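ESSB (Geobacillus thermodenitrificans, PDB 4ANO) forms the cytoplasmic part of an integral membrane component of the type VII secretion system and probably takes part in protein export. Local coordinates at residues A32-Q37 against S133-E138; A77-T82 against L153-G158. All coordinates share one frame; numbering follows the deposited sequence.

Contact 1: A32-Q37 against S133-E138; sequences AKLKMQ and SLPPDE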
loop_
_atom_site.group_PDB
_atom_site.type_symbol
_atom_site.label_atom_id
_atom_site.label_comp_id
_atom_site.label_asym_id
_atom_site.label_seq_id
_atom_site.Cartn_x
_atom_site.Cartn_y
_atom_site.Cartn_z
ATOM N N ALA A 32 -11.578 -20.511 10.994
ATOM C CA ALA A 32 -12.968 -20.466 11.292
ATOM C C ALA A 32 -13.607 -19.153 10.844
ATOM O O ALA A 32 -14.822 -19.078 10.585
ATOM C CB ALA A 32 -13.211 -20.756 12.822
ATOM N N LYS A 33 -12.784 -18.105 10.755
ATOM C CA LYS A 33 -13.266 -16.791 10.418
ATOM C C LYS A 33 -13.232 -16.461 8.904
ATOM O O LYS A 33 -13.709 -15.387 8.516
ATOM C CB LYS A 33 -12.387 -15.745 11.189
ATOM C CG LYS A 33 -12.711 -15.590 12.665
ATOM C CD LYS A 33 -11.660 -14.632 13.315
ATOM C CE LYS A 33 -12.057 -14.228 14.749
ATOM N NZ LYS A 33 -10.957 -13.304 15.267
ATOM N N LEU A 34 -12.641 -17.339 8.092
ATOM C CA LEU A 34 -12.528 -17.175 6.637
ATOM C C LEU A 34 -13.712 -17.647 5.769
ATOM O O LEU A 34 -14.375 -18.634 6.091
ATOM C CB LEU A 34 -11.225 -17.837 6.156
ATOM C CG LEU A 34 -9.913 -17.535 6.885
ATOM C CD1 LEU A 34 -8.686 -18.341 6.439
ATOM C CD2 LEU A 34 -9.596 -15.982 6.762
ATOM N N LYS A 35 -13.913 -17.011 4.619
ATOM C CA LYS A 35 -14.865 -17.448 3.589
ATOM C C LYS A 35 -14.274 -18.576 2.731
ATOM O O LYS A 35 -15.010 -19.178 1.943
ATOM C CB LYS A 35 -15.234 -16.280 2.692
ATOM C CG LYS A 35 -15.892 -15.190 3.407
ATOM C CD LYS A 35 -16.311 -14.042 2.444
ATOM C CE LYS A 35 -17.233 -13.036 3.157
ATOM N NZ LYS A 35 -16.991 -11.684 2.592
HETATM N N MSE A 36 -12.967 -18.811 2.914
HETATM C CA MSE A 36 -12.223 -19.845 2.191
HETATM C C MSE A 36 -12.970 -21.203 2.309
HETATM O O MSE A 36 -13.519 -21.540 3.363
HETATM C CB MSE A 36 -10.811 -20.032 2.778
HETATM C CG MSE A 36 -10.025 -21.110 2.098
HETATM SE SE MSE A 36 -8.337 -21.436 2.959
HETATM C CE MSE A 36 -8.944 -22.471 4.481
ATOM N N GLN A 37 -13.062 -21.900 1.206
ATOM C CA GLN A 37 -13.640 -23.278 1.314
ATOM C C GLN A 37 -12.486 -24.248 1.074
ATOM O O GLN A 37 -12.053 -25.010 1.996
ATOM C CB GLN A 37 -14.820 -23.374 0.336
ATOM C CG GLN A 37 -15.946 -22.479 0.791
ATOM C CD GLN A 37 -17.222 -22.571 -0.039
ATOM O OE1 GLN A 37 -17.252 -23.181 -1.135
ATOM N NE2 GLN A 37 -18.254 -22.031 0.484
ATOM N N SER A 133 -12.099 -15.648 -0.136
ATOM C CA SER A 133 -11.274 -16.602 0.519
ATOM C C SER A 133 -10.478 -16.034 1.718
ATOM O O SER A 133 -10.447 -16.620 2.774
ATOM C CB SER A 133 -10.303 -17.276 -0.461
ATOM O OG SER A 133 -10.957 -18.018 -1.482
ATOM N N LEU A 134 -9.775 -14.918 1.549
ATOM C CA LEU A 134 -8.807 -14.479 2.540
ATOM C C LEU A 134 -8.828 -12.963 2.517
ATOM O O LEU A 134 -8.668 -12.361 1.508
ATOM C CB LEU A 134 -7.381 -14.989 2.141
ATOM C CG LEU A 134 -6.316 -14.652 3.171
ATOM C CD1 LEU A 134 -6.531 -15.732 4.319
ATOM C CD2 LEU A 134 -4.923 -14.846 2.592
ATOM N N PRO A 135 -9.042 -12.345 3.646
ATOM C CA PRO A 135 -9.177 -10.863 3.622
ATOM C C PRO A 135 -7.888 -10.177 3.107
ATOM O O PRO A 135 -6.798 -10.601 3.414
ATOM C CB PRO A 135 -9.388 -10.513 5.102
ATOM C CG PRO A 135 -9.895 -11.796 5.742
ATOM C CD PRO A 135 -9.145 -12.892 5.007
ATOM N N PRO A 136 -8.042 -9.070 2.398
ATOM C CA PRO A 136 -9.360 -8.477 2.016
ATOM C C PRO A 136 -9.989 -9.370 0.950
ATOM O O PRO A 136 -9.364 -9.691 -0.084
ATOM C CB PRO A 136 -8.973 -7.091 1.468
ATOM C CG PRO A 136 -7.569 -7.327 0.941
ATOM C CD PRO A 136 -6.931 -8.218 2.011
ATOM N N ASP A 137 -11.211 -9.788 1.209
ATOM C CA ASP A 137 -11.821 -10.856 0.368
ATOM C C ASP A 137 -13.001 -10.404 -0.520
ATOM O O ASP A 137 -13.668 -11.228 -1.128
ATOM C CB ASP A 137 -12.253 -12.045 1.293
ATOM C CG ASP A 137 -13.340 -11.667 2.310
ATOM O OD1 ASP A 137 -14.005 -10.609 2.197
ATOM O OD2 ASP A 137 -13.524 -12.398 3.307
ATOM N N GLU A 138 -13.207 -9.098 -0.561
ATOM C CA GLU A 138 -14.185 -8.468 -1.435
ATOM C C GLU A 138 -13.616 -7.150 -1.991
ATOM O O GLU A 138 -12.814 -6.441 -1.377
ATOM C CB GLU A 138 -15.496 -8.213 -0.672
ATOM C CG GLU A 138 -15.506 -6.942 0.050
ATOM C CD GLU A 138 -15.282 -7.035 1.547
ATOM O OE1 GLU A 138 -16.350 -7.120 2.232
ATOM O OE2 GLU A 138 -14.082 -6.886 1.998
HETATM O O HOH W 1 -12.390 -14.434 4.434
HETATM O O HOH W 2 -15.664 -9.673 3.920
HETATM O O HOH W 3 -16.432 -12.128 -0.468
#
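The end of Lys-35 passes over one face of the Asp-137 carboxylate, crossing that side chain at about a right angle. NZ forms a salt bridge with Asp-137 OD1 at 3.2 Å, approaching from above the carboxylate plane, 50° out of it, while Lys-35 CD lies 3.3 Å from Asp-137 OD2 on the same face. Two waters sit nearly level with the carboxylate, one donating to OD1 and the other to OD2. Asp-137 CG lies between the backbone N and the carbonyl carbon (chi1 63°), which turns the group toward the lysine. The puckered ring of Pro-135 is met at one corner, where its CD lies 3.6 Å from Leu-34 CD2.

These residues join two loops, one following strand 25-30 and the other strand 129-130. The latter opens with a classic beta bulge, in which Ser-133 and Leu-134 both face Val-130, and continues through a cis peptide before Pro-136. Leu-34 and Leu-134 lie side by side, pointing the same way, with Leu-34 CD2 3.9 Å from Leu-134 CD1. Phe-29 of strand 25-30 touches Leu-34, Leu-134 and Pro-135, tying this apolar patch to the sheet. Ser-133 turns its OG to Glu-41, whereas its carbonyl meets the backbone of the other loop: Met-36 N, of a selenomethionine, makes a weak bond to Ser-133 O at 3.3 Å, bent to 120°.

Waters reinforce the charged pair. One accepts from Lys-35 NZ and donates to Asp-137 OD1; a second joins NZ to Asp-137 O. The third accepts from Lys-35 N at 3.0 Å and donates to Asp-137 OD2 at 2.6 Å, with a weak bond to Ser-133 O.

Contact 2: A77-T82 against L153-G158; sequences AAIRKT and LALTEG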
loop_
_atom_site.group_PDB
_atom_site.type_symbol
_atom_site.label_atom_id
_atom_site.label_comp_id
_atom_site.label_asym_id
_atom_site.label_seq_id
_atom_site.Cartn_x
_atom_site.Cartn_y
_atom_site.Cartn_z
ATOM N N ALA A 77 9.322 3.572 5.045
ATOM C CA ALA A 77 10.033 4.667 5.742
ATOM C C ALA A 77 11.358 5.083 5.068
ATOM O O ALA A 77 11.692 6.298 5.027
ATOM C CB ALA A 77 10.160 4.394 7.229
ATOM N N ALA A 78 12.079 4.150 4.412
ATOM C CA ALA A 78 13.252 4.522 3.650
ATOM C C ALA A 78 12.945 5.449 2.469
ATOM O O ALA A 78 13.723 6.370 2.173
ATOM C CB ALA A 78 14.022 3.263 3.164
ATOM N N ILE A 79 11.863 5.176 1.739
ATOM C CA ILE A 79 11.505 6.064 0.649
ATOM C C ILE A 79 11.087 7.427 1.154
ATOM O O ILE A 79 11.335 8.437 0.502
ATOM C CB ILE A 79 10.462 5.403 -0.303
ATOM C CG1 ILE A 79 10.958 4.000 -0.642
ATOM C CG2 ILE A 79 10.234 6.291 -1.481
ATOM C CD1 ILE A 79 12.349 4.027 -1.427
ATOM N N ARG A 80 10.445 7.452 2.311
ATOM C CA ARG A 80 9.995 8.703 2.960
ATOM C C ARG A 80 11.195 9.678 3.215
ATOM O O ARG A 80 11.028 10.905 3.255
ATOM C CB ARG A 80 9.160 8.365 4.231
ATOM C CG ARG A 80 8.593 9.579 5.122
ATOM C CD ARG A 80 7.652 10.660 4.459
ATOM N NE ARG A 80 7.446 11.801 5.382
ATOM C CZ ARG A 80 8.278 12.839 5.498
ATOM N NH1 ARG A 80 9.377 12.915 4.721
ATOM N NH2 ARG A 80 8.008 13.824 6.357
ATOM N N LYS A 81 12.393 9.120 3.270
ATOM C CA LYS A 81 13.615 9.920 3.430
ATOM C C LYS A 81 14.228 10.517 2.170
ATOM O O LYS A 81 15.201 11.306 2.273
ATOM C CB LYS A 81 14.711 9.111 4.131
ATOM C CG LYS A 81 14.228 8.613 5.477
ATOM C CD LYS A 81 15.364 7.746 6.016
ATOM C CE LYS A 81 14.970 7.032 7.326
ATOM N NZ LYS A 81 14.307 7.858 8.381
ATOM N N THR A 82 13.769 10.082 0.995
ATOM C CA THR A 82 14.255 10.569 -0.290
ATOM C C THR A 82 13.659 11.941 -0.533
ATOM O O THR A 82 12.834 12.413 0.264
ATOM C CB THR A 82 13.913 9.590 -1.450
ATOM O OG1 THR A 82 12.493 9.393 -1.570
ATOM C CG2 THR A 82 14.522 8.214 -1.205
ATOM N N LEU A 153 -0.438 10.539 0.724
ATOM C CA LEU A 153 -0.148 11.714 1.603
ATOM C C LEU A 153 0.907 11.396 2.634
ATOM O O LEU A 153 1.817 12.190 2.929
ATOM C CB LEU A 153 -1.398 12.247 2.288
ATOM C CG LEU A 153 -2.311 12.916 1.252
ATOM C CD1 LEU A 153 -3.712 13.199 1.772
ATOM C CD2 LEU A 153 -1.691 14.101 0.669
ATOM N N ALA A 154 0.831 10.227 3.241
ATOM C CA ALA A 154 1.875 9.820 4.170
ATOM C C ALA A 154 3.266 9.761 3.492
ATOM O O ALA A 154 4.274 10.068 4.125
ATOM C CB ALA A 154 1.560 8.506 4.799
ATOM N N LEU A 155 3.324 9.365 2.237
ATOM C CA LEU A 155 4.608 9.229 1.568
ATOM C C LEU A 155 5.173 10.604 1.087
ATOM O O LEU A 155 6.401 10.809 1.135
ATOM C CB LEU A 155 4.418 8.313 0.382
ATOM C CG LEU A 155 5.618 7.997 -0.492
ATOM C CD1 LEU A 155 6.639 7.309 0.412
ATOM C CD2 LEU A 155 5.225 7.090 -1.627
ATOM N N THR A 156 4.283 11.488 0.642
ATOM C CA THR A 156 4.651 12.713 -0.095
ATOM C C THR A 156 4.688 13.902 0.843
ATOM O O THR A 156 5.740 14.326 1.213
ATOM C CB THR A 156 3.714 12.991 -1.297
ATOM O OG1 THR A 156 2.337 13.077 -0.855
ATOM C CG2 THR A 156 3.810 11.839 -2.317
ATOM N N GLU A 157 3.526 14.450 1.158
ATOM C CA GLU A 157 3.362 15.534 2.149
ATOM C C GLU A 157 4.026 15.152 3.464
ATOM O O GLU A 157 4.850 15.912 4.016
ATOM C CB GLU A 157 1.881 15.764 2.401
ATOM C CG GLU A 157 1.588 16.969 3.297
ATOM C CD GLU A 157 0.913 18.120 2.548
ATOM O OE1 GLU A 157 1.399 18.543 1.460
ATOM O OE2 GLU A 157 -0.114 18.607 3.081
ATOM N N GLY A 158 3.651 13.981 3.952
ATOM C CA GLY A 158 4.155 13.376 5.140
ATOM C C GLY A 158 4.105 14.235 6.419
ATOM O O GLY A 158 5.043 14.183 7.221
#
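Arg-80 makes the polar link to Gly-158, its NH2 donating to Gly-158 O at 3.1 Å. The bond is moderately bent, with an angle of 151° at the hydrogen, and the acceptor sits at the edge of the guanidinium, near its plane. Since Gly-158 follows the end of helix 141-155 with positive phi, and a beta carbon there would run into Arg-80 NE, a glycine suits the site on both counts. Gly-158 N in turn bonds to Leu-153 O at 2.8 Å, holding the chain in a turn as it leaves the helix.

Close van der Waals contacts accompany this bond. Arg-80 CG is anti to the backbone N, and the chain then bends at chi2 (58°), bringing CD within 3.4 Å of Ala-154 O and 3.6 Å of Leu-155 O. An alanine here would probably leave Gly-158 O without this donor and open a gap beside the carbonyls of Ala-154 and Leu-155.

Apolar contact is slight: Ile-79 CG2 meets Leu-155 CD1 at 4.2 Å, the two side chains crossing obliquely.

Within 77-82, Ile-79 O accepts from both Thr-82 N and Thr-82 OG1, the hydroxyl bond being the shorter at 2.6 Å; this ties Thr-82 back to the carbonyl of Ile-79.

The contact thus joins the C-terminal parts of helices 76-80 and 141-155. Arg-87 of helix 84-98 also serves both segments, donating to Thr-82 O, Leu-155 O and Thr-156 O, while Leu-155 packs on Ala-90 of the same helix and Leu-153 faces helix 176-183.

The two contacts lie on opposite sides of the chain's centre, about 32 Å apart between centres, and share no helix or strand. Their segments alternate along the sequence, all within the YukC family region, which is grouped with the protein kinases. Both are partly buried, though contact 1 lies farther out, 20 Å from the chain centre against 13 Å. Contact 1 joins loops beside the four-stranded sheet and relies on a hydrated salt bridge flanking an apolar patch. Contact 2 joins two helix ends, and the guanidinium of Arg-80 binds a backbone carbonyl oxygen instead of an acid, with little apolar contact between the segments themselves.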